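Local coordinates for periplasmic binding protein/LacI transcriptional regulator (Shewanella sp. ANA-3, PDB 5OCP), which binds L-arabinofuranose in both its alpha and beta forms and, as the periplasmic component of an arabinose ABC transporter, probably delivers the sugar for uptake, at residues T1-S6 against I31-A36; V57-I62 against K81-I86; E130-V135 against W192-E197; I159-T164 against E177-A182. All coordinates share one frame; numbering follows the deposited sequence.

Contacts 1 and 2 lie in one lobe of this two-lobed binding protein, contacts 3 and 4 in the other. Strands 2-7 and 59-62 are neighbours in the first sheet, so contacts 1 and 2 touch, G4 O lying 2.7 Å from I61 N; their centres are about 9 Å apart. In the second lobe strands 126-132 and 157-164 are neighbours, and the centres of contacts 3 and 4 are about 12 Å apart, contact 4 nested in the chain loop that contact 3 closes. Between lobes, centres of contacts 1 and 3 are about 29 Å apart. Contact 3 supplies N195 to the arabinofuranose pocket, while the F5 side chain stays about 10 Å from the sugar.

Contact 1: residues T1-S6 against I31-A36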
# COMPACT_ATOMS: atom_id res chain seq x y z
N THR A 1 -26.53 -5.96 6.89
CA THR A 1 -26.01 -5.06 5.85
C THR A 1 -25.25 -5.91 4.81
O THR A 1 -24.53 -6.87 5.14
CB THR A 1 -25.11 -4.00 6.51
OG1 THR A 1 -25.84 -3.42 7.60
CG2 THR A 1 -24.78 -2.94 5.56
N THR A 2 -25.51 -5.59 3.55
CA THR A 2 -24.75 -6.14 2.44
C THR A 2 -23.86 -5.03 1.89
O THR A 2 -24.34 -3.98 1.59
CB THR A 2 -25.67 -6.66 1.34
OG1 THR A 2 -26.32 -7.80 1.93
CG2 THR A 2 -24.87 -7.20 0.20
N VAL A 3 -22.56 -5.33 1.81
CA VAL A 3 -21.61 -4.33 1.35
C VAL A 3 -20.77 -4.92 0.27
O VAL A 3 -20.21 -6.02 0.47
CB VAL A 3 -20.69 -3.90 2.53
CG1 VAL A 3 -19.59 -2.94 2.07
CG2 VAL A 3 -21.51 -3.27 3.63
N GLY A 4 -20.70 -4.26 -0.90
CA GLY A 4 -19.83 -4.71 -1.97
C GLY A 4 -18.44 -4.11 -1.78
O GLY A 4 -18.37 -2.95 -1.40
N PHE A 5 -17.39 -4.91 -1.90
CA PHE A 5 -16.03 -4.37 -1.86
C PHE A 5 -15.32 -4.69 -3.15
O PHE A 5 -15.07 -5.88 -3.46
CB PHE A 5 -15.27 -4.95 -0.68
CG PHE A 5 -13.82 -4.54 -0.61
CD1 PHE A 5 -13.38 -3.34 -1.09
CD2 PHE A 5 -12.91 -5.41 -0.15
CE1 PHE A 5 -12.06 -2.99 -0.96
CE2 PHE A 5 -11.59 -5.08 -0.01
CZ PHE A 5 -11.17 -3.85 -0.40
N SER A 6 -14.91 -3.65 -3.90
CA SER A 6 -14.12 -3.81 -5.10
C SER A 6 -12.65 -3.64 -4.79
O SER A 6 -12.18 -2.50 -4.51
CB SER A 6 -14.55 -2.83 -6.19
OG SER A 6 -13.58 -2.89 -7.28
N ILE A 31 -21.51 -8.62 8.72
CA ILE A 31 -21.80 -7.97 7.46
C ILE A 31 -21.67 -8.97 6.31
O ILE A 31 -20.74 -9.81 6.29
CB ILE A 31 -20.80 -6.80 7.21
CG1 ILE A 31 -21.23 -5.59 8.03
CG2 ILE A 31 -20.81 -6.43 5.74
CD1 ILE A 31 -20.20 -4.53 8.12
N ASP A 32 -22.59 -8.90 5.36
CA ASP A 32 -22.57 -9.79 4.17
C ASP A 32 -21.70 -9.10 3.10
O ASP A 32 -22.12 -8.13 2.46
CB ASP A 32 -24.01 -10.00 3.64
CG ASP A 32 -24.07 -10.61 2.23
OD1 ASP A 32 -23.20 -11.46 1.85
OD2 ASP A 32 -25.04 -10.23 1.52
N LEU A 33 -20.50 -9.61 2.95
CA LEU A 33 -19.48 -8.89 2.15
C LEU A 33 -19.48 -9.54 0.78
O LEU A 33 -19.17 -10.73 0.65
CB LEU A 33 -18.10 -9.02 2.77
CG LEU A 33 -17.05 -8.16 2.11
CD1 LEU A 33 -17.29 -6.69 2.36
CD2 LEU A 33 -15.63 -8.54 2.53
N LYS A 34 -19.77 -8.76 -0.23
CA LYS A 34 -19.53 -9.19 -1.58
C LYS A 34 -18.16 -8.71 -2.06
O LYS A 34 -18.04 -7.61 -2.58
CB LYS A 34 -20.67 -8.73 -2.48
CG LYS A 34 -22.03 -9.19 -1.97
CD LYS A 34 -23.12 -8.73 -2.93
CE LYS A 34 -24.26 -9.75 -3.08
NZ LYS A 34 -23.77 -11.02 -3.73
N PHE A 35 -17.17 -9.58 -1.98
CA PHE A 35 -15.80 -9.19 -2.25
C PHE A 35 -15.52 -9.46 -3.73
O PHE A 35 -15.82 -10.56 -4.23
CB PHE A 35 -14.87 -10.01 -1.42
CG PHE A 35 -13.42 -9.81 -1.72
CD1 PHE A 35 -12.69 -8.83 -1.02
CD2 PHE A 35 -12.78 -10.60 -2.61
CE1 PHE A 35 -11.31 -8.72 -1.29
CE2 PHE A 35 -11.44 -10.46 -2.92
CZ PHE A 35 -10.69 -9.51 -2.25
N ALA A 36 -14.96 -8.49 -4.43
CA ALA A 36 -14.53 -8.71 -5.80
C ALA A 36 -13.07 -8.38 -6.02
O ALA A 36 -12.61 -7.37 -5.51
CB ALA A 36 -15.41 -7.88 -6.72
O HOH W 1 -13.07 -5.40 -7.99
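T2 and D32 meet side by side on the first parallel strand pair of the N-terminal lobe, a beta-alpha-beta crossover in which helix 13-29 links strand 2-7 to strand 32-37 at the edge of the sheet. T2 OG1 donates to D32 OD2 at 2.8 Å, coming in on the anti side of the carboxylate and 20° out of its plane. With CG anti to the backbone N (chi1 166°), D32 holds its carboxylate against the threonine. T2 CG2 lies on the aliphatic run of K34, closest to CD at 3.9 Å. On the other face F5 and F35 point the same way, F5 CD2 reaching 3.5 Å from F35 CD1 with the ring planes turned 69° apart. L33 CD1 touches F5 CB at 4.0 Å, and V3 CG2 meets I31 CG2 at 3.9 Å.

Behind these side chains runs an unbroken parallel ladder: D32 N to T1 O, V3 N to D32 O, K34 N to V3 O, F5 N to K34 O and A36 N to F5 O. Helix 13-29 backs the phenylalanine face, V22 touching both F5 and L33 while K23 makes a cation-pi contact with F35. Helix 42-54 packs against S6, K34 and A36. From that helix Q45 NE2 hydrogen-bonds S6 OG, which also has a water at 2.7 Å.

Contact 2: residues V57-I62 against K81-I86; sequences VDAIII and KIPVVI
The backbones of A59-I62 and V84-I86 run parallel, their strand axes 20° apart and 4.7 Å at closest approach, as neighbours in the parallel sheet of the N-terminal lobe. Helix 71-79 makes the crossover between them, completing a beta-alpha-beta unit, and a Schellman motif at K81 turns the chain out of the helix toward I82. Three hydrogen bonds alternate across the pair: I60 N to P83 O, V85 N to I60 O, and I62 N to V85 O, the last at 2.9 Å. P83 has no N-H to add a rung before these, and D58 O instead faces its ring carbon CD at 3.2 Å.

The side chains are aliphatic almost throughout. I82 carries the start of the contact: its CG2, anti to the backbone N, presses on A59 CA at 3.6 Å and meets I60 CD1 at 3.8 Å. V57 crosses I82 at about a right angle, CG2 to CG2, at 4.1 Å. Farther along, I60, V84, I62 and I86 share one face, where helix 42-54 brings F52 and I53 onto I60 and V49 onto I62. I61 and V85 point to the other face, met by F252 and I255 of helix 248-259 respectively. A59 CB touches the P83 ring at CG. On the I60 face, I62 CD1 slants across V84 CG1 at 4.0 Å, and I86 turns its CD1 back to 4.2 Å from I62 CB.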
# COMPACT_ATOMS: atom_id res chain seq x y z
N VAL A 57 -27.07 -3.63 -3.30
CA VAL A 57 -26.33 -3.68 -2.02
C VAL A 57 -26.64 -2.44 -1.20
O VAL A 57 -27.07 -1.41 -1.73
CB VAL A 57 -24.81 -3.78 -2.22
CG1 VAL A 57 -24.42 -5.01 -2.99
CG2 VAL A 57 -24.21 -2.54 -2.90
N ASP A 58 -26.38 -2.50 0.10
CA ASP A 58 -26.55 -1.34 0.97
C ASP A 58 -25.46 -0.27 0.89
O ASP A 58 -25.74 0.91 1.16
CB ASP A 58 -26.68 -1.82 2.40
CG ASP A 58 -27.92 -2.72 2.59
OD1 ASP A 58 -29.05 -2.27 2.27
OD2 ASP A 58 -27.75 -3.88 2.95
N ALA A 59 -24.24 -0.71 0.63
CA ALA A 59 -23.09 0.19 0.48
C ALA A 59 -22.04 -0.47 -0.36
O ALA A 59 -21.99 -1.69 -0.48
CB ALA A 59 -22.48 0.47 1.83
N ILE A 60 -21.14 0.37 -0.86
CA ILE A 60 -20.06 -0.06 -1.72
C ILE A 60 -18.76 0.51 -1.13
O ILE A 60 -18.70 1.65 -0.82
CB ILE A 60 -20.27 0.44 -3.15
CG1 ILE A 60 -21.49 -0.33 -3.75
CG2 ILE A 60 -19.02 0.29 -4.03
CD1 ILE A 60 -22.01 0.34 -5.01
N ILE A 61 -17.74 -0.33 -1.05
CA ILE A 61 -16.35 0.14 -0.71
C ILE A 61 -15.52 -0.13 -1.97
O ILE A 61 -15.57 -1.23 -2.59
CB ILE A 61 -15.79 -0.65 0.44
CG1 ILE A 61 -16.67 -0.43 1.69
CG2 ILE A 61 -14.32 -0.22 0.73
CD1 ILE A 61 -16.33 -1.38 2.83
N ILE A 62 -14.74 0.88 -2.34
CA ILE A 62 -13.83 0.80 -3.52
C ILE A 62 -12.35 1.11 -3.09
O ILE A 62 -12.15 2.14 -2.44
CB ILE A 62 -14.20 1.75 -4.67
CG1 ILE A 62 -15.62 1.54 -5.13
CG2 ILE A 62 -13.16 1.68 -5.79
CD1 ILE A 62 -16.09 2.60 -6.11
N LYS A 81 -28.76 5.70 -4.92
CA LYS A 81 -28.75 6.02 -3.50
C LYS A 81 -27.97 4.99 -2.66
O LYS A 81 -28.39 4.56 -1.56
CB LYS A 81 -30.17 6.18 -3.00
CG LYS A 81 -30.89 7.29 -3.74
CD LYS A 81 -32.31 7.40 -3.18
CE LYS A 81 -33.00 8.70 -3.59
NZ LYS A 81 -33.60 8.58 -4.94
N ILE A 82 -26.82 4.55 -3.20
CA ILE A 82 -25.95 3.60 -2.49
C ILE A 82 -24.68 4.37 -2.08
O ILE A 82 -24.04 4.92 -2.95
CB ILE A 82 -25.56 2.41 -3.34
CG1 ILE A 82 -26.81 1.64 -3.82
CG2 ILE A 82 -24.67 1.47 -2.49
CD1 ILE A 82 -26.57 0.52 -4.80
N PRO A 83 -24.43 4.47 -0.77
CA PRO A 83 -23.22 5.23 -0.36
C PRO A 83 -21.93 4.49 -0.79
O PRO A 83 -21.86 3.23 -0.71
CB PRO A 83 -23.36 5.26 1.16
CG PRO A 83 -24.17 4.05 1.52
CD PRO A 83 -25.14 3.93 0.40
N VAL A 84 -20.91 5.27 -1.09
CA VAL A 84 -19.66 4.72 -1.53
C VAL A 84 -18.54 5.19 -0.52
O VAL A 84 -18.46 6.33 -0.25
CB VAL A 84 -19.32 5.19 -2.93
CG1 VAL A 84 -17.95 4.71 -3.33
CG2 VAL A 84 -20.32 4.65 -3.93
N VAL A 85 -17.73 4.26 -0.03
CA VAL A 85 -16.57 4.63 0.76
C VAL A 85 -15.33 4.26 -0.05
O VAL A 85 -15.25 3.14 -0.62
CB VAL A 85 -16.56 3.90 2.04
CG1 VAL A 85 -15.29 4.24 2.82
CG2 VAL A 85 -17.81 4.27 2.85
N ILE A 86 -14.39 5.20 -0.13
CA ILE A 86 -13.14 4.92 -0.78
C ILE A 86 -12.17 4.52 0.28
O ILE A 86 -12.13 5.12 1.36
CB ILE A 86 -12.62 6.21 -1.48
CG1 ILE A 86 -13.63 6.80 -2.45
CG2 ILE A 86 -11.28 5.98 -2.17
CD1 ILE A 86 -14.05 5.84 -3.56

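Contact 3: residues E130-V135 against W192-E197; sequences ELQGTV and WSHNDE. With AHR (alpha-L-arabinofuranose), chain I; FUB (beta-L-arabinofuranose), chain J.
E130 stretches out with CG anti to the backbone N (chi1 180°), while H194 sets its ring anti to its carbonyl carbon (chi1 -67°); together these turns bring H194 NE2 to 2.8 Å from E130 OE2. The bond is bent, 136° at the hydrogen, and uses the anti lone pair of OE2. A water lies 2.8 Å from the same oxygen, E130 OE2, and accepts from W192 NE1 at 2.9 Å, whereas E130 OE1 is bound by S162 OG. Q132 CA sits over one face of the imidazole, 3.6 Å from its centroid, in a CH-pi contact, and H194 CD2 lies over a face of the W192 ring. An alanine in place of H194 would probably leave E130 OE2 without its N-H donor and open a gap between Q132 and W192.

Strands 126-132 and 190-193 are parallel neighbours in the C-terminal lobe's sheet, joined by L131 N to W192 O and H194 N to L131 O. Just past the strand end, N195 is the N-cap of helix 196-208: OD1 accepts from M198 N, and ND2 donates almost straight to O2 of either arabinofuranose anomer at 3.0 Å. ND2 also bonds F167 O.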
# COMPACT_ATOMS: atom_id res chain seq x y z
N GLU A 130 15.52 4.27 -6.61
CA GLU A 130 14.09 4.21 -6.31
C GLU A 130 13.37 3.16 -7.13
O GLU A 130 13.39 3.21 -8.39
CB GLU A 130 13.48 5.59 -6.59
CG GLU A 130 11.97 5.66 -6.33
CD GLU A 130 11.39 7.02 -6.63
OE1 GLU A 130 12.01 7.75 -7.42
OE2 GLU A 130 10.28 7.37 -6.14
N LEU A 131 12.67 2.24 -6.44
CA LEU A 131 11.77 1.30 -7.09
C LEU A 131 10.37 1.83 -6.90
O LEU A 131 9.80 1.79 -5.80
CB LEU A 131 11.87 -0.11 -6.53
CG LEU A 131 13.20 -0.77 -6.68
CD1 LEU A 131 13.31 -2.08 -5.89
CD2 LEU A 131 13.41 -1.00 -8.16
N GLN A 132 9.77 2.36 -7.98
CA GLN A 132 8.46 2.94 -7.90
C GLN A 132 7.33 1.92 -7.97
O GLN A 132 7.40 0.89 -8.57
CB GLN A 132 8.29 3.98 -9.01
CG GLN A 132 9.38 5.03 -9.14
CD GLN A 132 9.32 5.68 -10.53
OE1 GLN A 132 9.74 5.12 -11.54
NE2 GLN A 132 8.82 6.83 -10.58
N GLY A 133 6.18 2.29 -7.38
CA GLY A 133 4.98 1.53 -7.51
C GLY A 133 4.35 1.73 -8.89
O GLY A 133 4.92 2.36 -9.76
N THR A 134 3.14 1.26 -9.01
CA THR A 134 2.39 1.31 -10.31
C THR A 134 2.05 2.71 -10.69
O THR A 134 1.71 3.57 -9.85
CB THR A 134 1.18 0.41 -10.29
OG1 THR A 134 0.31 0.80 -9.27
CG2 THR A 134 1.51 -0.93 -9.97
N VAL A 135 2.17 2.95 -11.98
CA VAL A 135 1.77 4.24 -12.56
C VAL A 135 0.31 4.55 -12.28
O VAL A 135 -0.60 3.68 -12.40
CB VAL A 135 2.08 4.30 -14.09
CG1 VAL A 135 3.58 4.17 -14.30
CG2 VAL A 135 1.28 3.27 -14.88
N TRP A 192 15.28 2.74 -2.07
CA TRP A 192 13.98 3.25 -1.60
C TRP A 192 12.97 2.55 -2.46
O TRP A 192 12.81 2.81 -3.68
CB TRP A 192 14.00 4.77 -1.79
CG TRP A 192 12.67 5.50 -1.88
CD1 TRP A 192 12.43 6.54 -2.69
CD2 TRP A 192 11.44 5.30 -1.12
NE1 TRP A 192 11.15 6.99 -2.54
CE2 TRP A 192 10.52 6.26 -1.56
CE3 TRP A 192 11.04 4.41 -0.11
CZ2 TRP A 192 9.23 6.35 -1.06
CZ3 TRP A 192 9.75 4.51 0.41
CH2 TRP A 192 8.86 5.49 -0.07
N SER A 193 12.21 1.64 -1.83
CA SER A 193 11.21 0.91 -2.49
C SER A 193 9.80 1.32 -2.05
O SER A 193 9.54 1.37 -0.83
CB SER A 193 11.38 -0.58 -2.22
OG SER A 193 10.35 -1.29 -2.85
N HIS A 194 8.91 1.59 -3.00
CA HIS A 194 7.59 2.03 -2.59
C HIS A 194 6.80 0.94 -1.85
O HIS A 194 5.83 1.29 -1.19
CB HIS A 194 6.79 2.57 -3.77
CG HIS A 194 7.33 3.85 -4.35
ND1 HIS A 194 6.65 4.52 -5.33
CD2 HIS A 194 8.48 4.52 -4.15
CE1 HIS A 194 7.34 5.60 -5.69
NE2 HIS A 194 8.40 5.69 -4.91
N ASN A 195 7.17 -0.34 -1.93
CA ASN A 195 6.58 -1.33 -1.10
C ASN A 195 7.52 -2.45 -0.73
O ASN A 195 8.58 -2.64 -1.36
CB ASN A 195 5.25 -1.89 -1.62
CG ASN A 195 5.39 -2.92 -2.72
OD1 ASN A 195 6.45 -3.02 -3.39
ND2 ASN A 195 4.29 -3.67 -2.97
N ASP A 196 7.16 -3.14 0.33
CA ASP A 196 8.05 -4.21 0.83
C ASP A 196 8.21 -5.32 -0.20
O ASP A 196 9.30 -5.91 -0.25
CB ASP A 196 7.51 -4.82 2.13
CG ASP A 196 7.55 -3.90 3.36
OD1 ASP A 196 8.19 -2.81 3.34
OD2 ASP A 196 6.94 -4.30 4.37
N GLU A 197 7.19 -5.61 -1.00
CA GLU A 197 7.23 -6.66 -2.01
C GLU A 197 8.39 -6.45 -2.99
O GLU A 197 9.20 -7.36 -3.19
CB GLU A 197 5.88 -6.74 -2.71
CG GLU A 197 5.63 -8.00 -3.47
CD GLU A 197 5.30 -9.22 -2.62
OE1 GLU A 197 4.69 -9.18 -1.52
OE2 GLU A 197 5.61 -10.30 -3.17
O5 AHR I . -2.12 1.07 -1.94
C5 AHR I . -1.27 0.43 -1.04
C4 AHR I . -0.10 -0.20 -1.77
O4 AHR I . -0.55 -1.04 -2.81
C3 AHR I . 0.79 -1.03 -0.83
O3 AHR I . 1.70 -0.18 -0.22
C2 AHR I . 1.35 -2.03 -1.83
O2 AHR I . 1.86 -3.21 -1.30
C1 AHR I . 0.09 -2.31 -2.63
O1 AHR I . 0.43 -2.81 -3.82
O5 FUB J . -2.12 1.07 -1.94
C5 FUB J . -1.27 0.43 -1.04
C4 FUB J . -0.10 -0.21 -1.78
O4 FUB J . -0.54 -1.04 -2.83
C3 FUB J . 0.78 -1.04 -0.84
O3 FUB J . 1.69 -0.19 -0.22
C2 FUB J . 1.41 -2.00 -1.85
O2 FUB J . 1.87 -3.21 -1.30
C1 FUB J . 0.36 -2.16 -2.95
O1 FUB J . -0.37 -3.25 -2.65
O HOH W 2 10.84 9.33 -4.17

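Contact 4: residues I159-T164 against E177-A182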
# COMPACT_ATOMS: atom_id res chain seq x y z
N ILE A 159 18.49 10.85 -5.72
CA ILE A 159 18.00 9.71 -6.39
C ILE A 159 18.67 9.60 -7.75
O ILE A 159 18.46 10.49 -8.60
CB ILE A 159 16.47 9.70 -6.52
CG1 ILE A 159 15.83 9.60 -5.11
CG2 ILE A 159 16.04 8.55 -7.36
CD1 ILE A 159 14.28 9.79 -5.09
N VAL A 160 19.46 8.55 -7.89
CA VAL A 160 20.29 8.38 -9.10
C VAL A 160 19.68 7.47 -10.09
O VAL A 160 20.09 7.52 -11.25
CB VAL A 160 21.76 8.01 -8.79
CG1 VAL A 160 22.39 9.08 -7.92
CG2 VAL A 160 21.92 6.64 -8.17
N ARG A 161 18.70 6.64 -9.71
CA ARG A 161 18.06 5.66 -10.64
C ARG A 161 16.61 5.63 -10.16
O ARG A 161 16.41 5.64 -8.93
CB ARG A 161 18.53 4.17 -10.44
CG ARG A 161 20.01 3.88 -10.44
CD ARG A 161 20.41 3.66 -11.85
NE ARG A 161 21.78 4.00 -12.16
CZ ARG A 161 22.19 4.28 -13.40
NH1 ARG A 161 21.31 4.24 -14.40
NH2 ARG A 161 23.46 4.59 -13.64
N SER A 162 15.65 5.56 -11.09
CA SER A 162 14.24 5.51 -10.70
C SER A 162 13.44 4.83 -11.79
O SER A 162 13.59 5.19 -12.93
CB SER A 162 13.75 6.90 -10.35
OG SER A 162 12.41 6.85 -9.99
N GLN A 163 12.69 3.77 -11.44
CA GLN A 163 11.91 3.02 -12.42
C GLN A 163 10.82 2.28 -11.70
O GLN A 163 10.98 1.86 -10.50
CB GLN A 163 12.85 2.08 -13.18
CG GLN A 163 12.22 1.27 -14.29
CD GLN A 163 13.23 0.39 -15.03
OE1 GLN A 163 14.45 0.56 -14.91
NE2 GLN A 163 12.72 -0.56 -15.77
N THR A 164 9.72 2.03 -12.40
CA THR A 164 8.65 1.24 -11.74
C THR A 164 8.98 -0.24 -11.64
O THR A 164 9.48 -0.89 -12.59
CB THR A 164 7.27 1.45 -12.40
OG1 THR A 164 6.26 0.71 -11.64
CG2 THR A 164 7.24 0.90 -13.85
N GLU A 177 18.22 -5.58 -10.63
CA GLU A 177 19.29 -6.16 -11.51
C GLU A 177 19.73 -5.16 -12.50
O GLU A 177 20.97 -4.94 -12.68
CB GLU A 177 18.82 -7.32 -12.33
CG GLU A 177 18.51 -8.53 -11.57
CD GLU A 177 18.35 -9.76 -12.48
OE1 GLU A 177 19.02 -9.82 -13.56
OE2 GLU A 177 17.56 -10.65 -12.08
N GLY A 178 18.75 -4.51 -13.15
CA GLY A 178 19.05 -3.49 -14.16
C GLY A 178 19.83 -2.34 -13.58
O GLY A 178 20.83 -1.90 -14.15
N PHE A 179 19.40 -1.80 -12.44
CA PHE A 179 20.11 -0.72 -11.79
C PHE A 179 21.59 -0.99 -11.50
O PHE A 179 22.43 -0.13 -11.67
CB PHE A 179 19.41 -0.40 -10.44
CG PHE A 179 18.07 0.31 -10.55
CD1 PHE A 179 17.54 0.81 -11.75
CD2 PHE A 179 17.30 0.46 -9.39
CE1 PHE A 179 16.32 1.48 -11.74
CE2 PHE A 179 16.09 1.13 -9.38
CZ PHE A 179 15.61 1.68 -10.54
N LEU A 180 21.85 -2.21 -11.06
CA LEU A 180 23.16 -2.66 -10.58
C LEU A 180 24.07 -2.73 -11.82
O LEU A 180 25.21 -2.31 -11.76
CB LEU A 180 23.06 -4.00 -9.89
CG LEU A 180 22.43 -3.89 -8.48
CD1 LEU A 180 22.16 -5.29 -7.97
CD2 LEU A 180 23.29 -3.09 -7.55
N LYS A 181 23.48 -3.11 -12.95
CA LYS A 181 24.20 -3.16 -14.21
C LYS A 181 24.48 -1.73 -14.71
O LYS A 181 25.58 -1.44 -15.18
CB LYS A 181 23.39 -3.93 -15.26
CG LYS A 181 23.59 -5.44 -15.20
CD LYS A 181 22.38 -6.18 -15.75
CE LYS A 181 22.45 -6.30 -17.26
NZ LYS A 181 23.84 -6.15 -17.77
N ALA A 182 23.48 -0.84 -14.62
CA ALA A 182 23.68 0.51 -15.06
C ALA A 182 24.63 1.31 -14.18
O ALA A 182 25.18 2.28 -14.62
CB ALA A 182 22.37 1.26 -15.18
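The side chains of F179 and R161 lie alongside each other, heading opposite ways, and the phenyl ring takes R161 CB over its centre. CB stands 3.6 Å from the ring centroid and 8° off the normal, a clear CH-pi contact. A bend at chi2 (-87°) then turns the arginine chain, with CD 4.0 Å from F179 CD1, toward the next turn of the helix. There A182 CB lies over one face of the guanidinium, 3.3 Å from R161 NH1. R161 NH2 comes close to A182 O, but at an angle too poor for a hydrogen bond; R161 NE instead donates to Q183 OE1. At the rim of the F179 ring, Q163 N lies in the ring plane, 3.7 Å from CZ, and Q163 CB is also in touch.

The same ring reaches A129 and L131 of strand 126-132. An alanine at F179 would probably open a gap between helix and sheet and leave the R161 stem without the face it rests on. Residues 177-182 run back at 149° to 159-164. Helix 169-183 leads from edge strand 157-164 on to strand 190-193, beyond strand 126-132: the beta-alpha-beta crossover typical of the periplasmic binding protein fold.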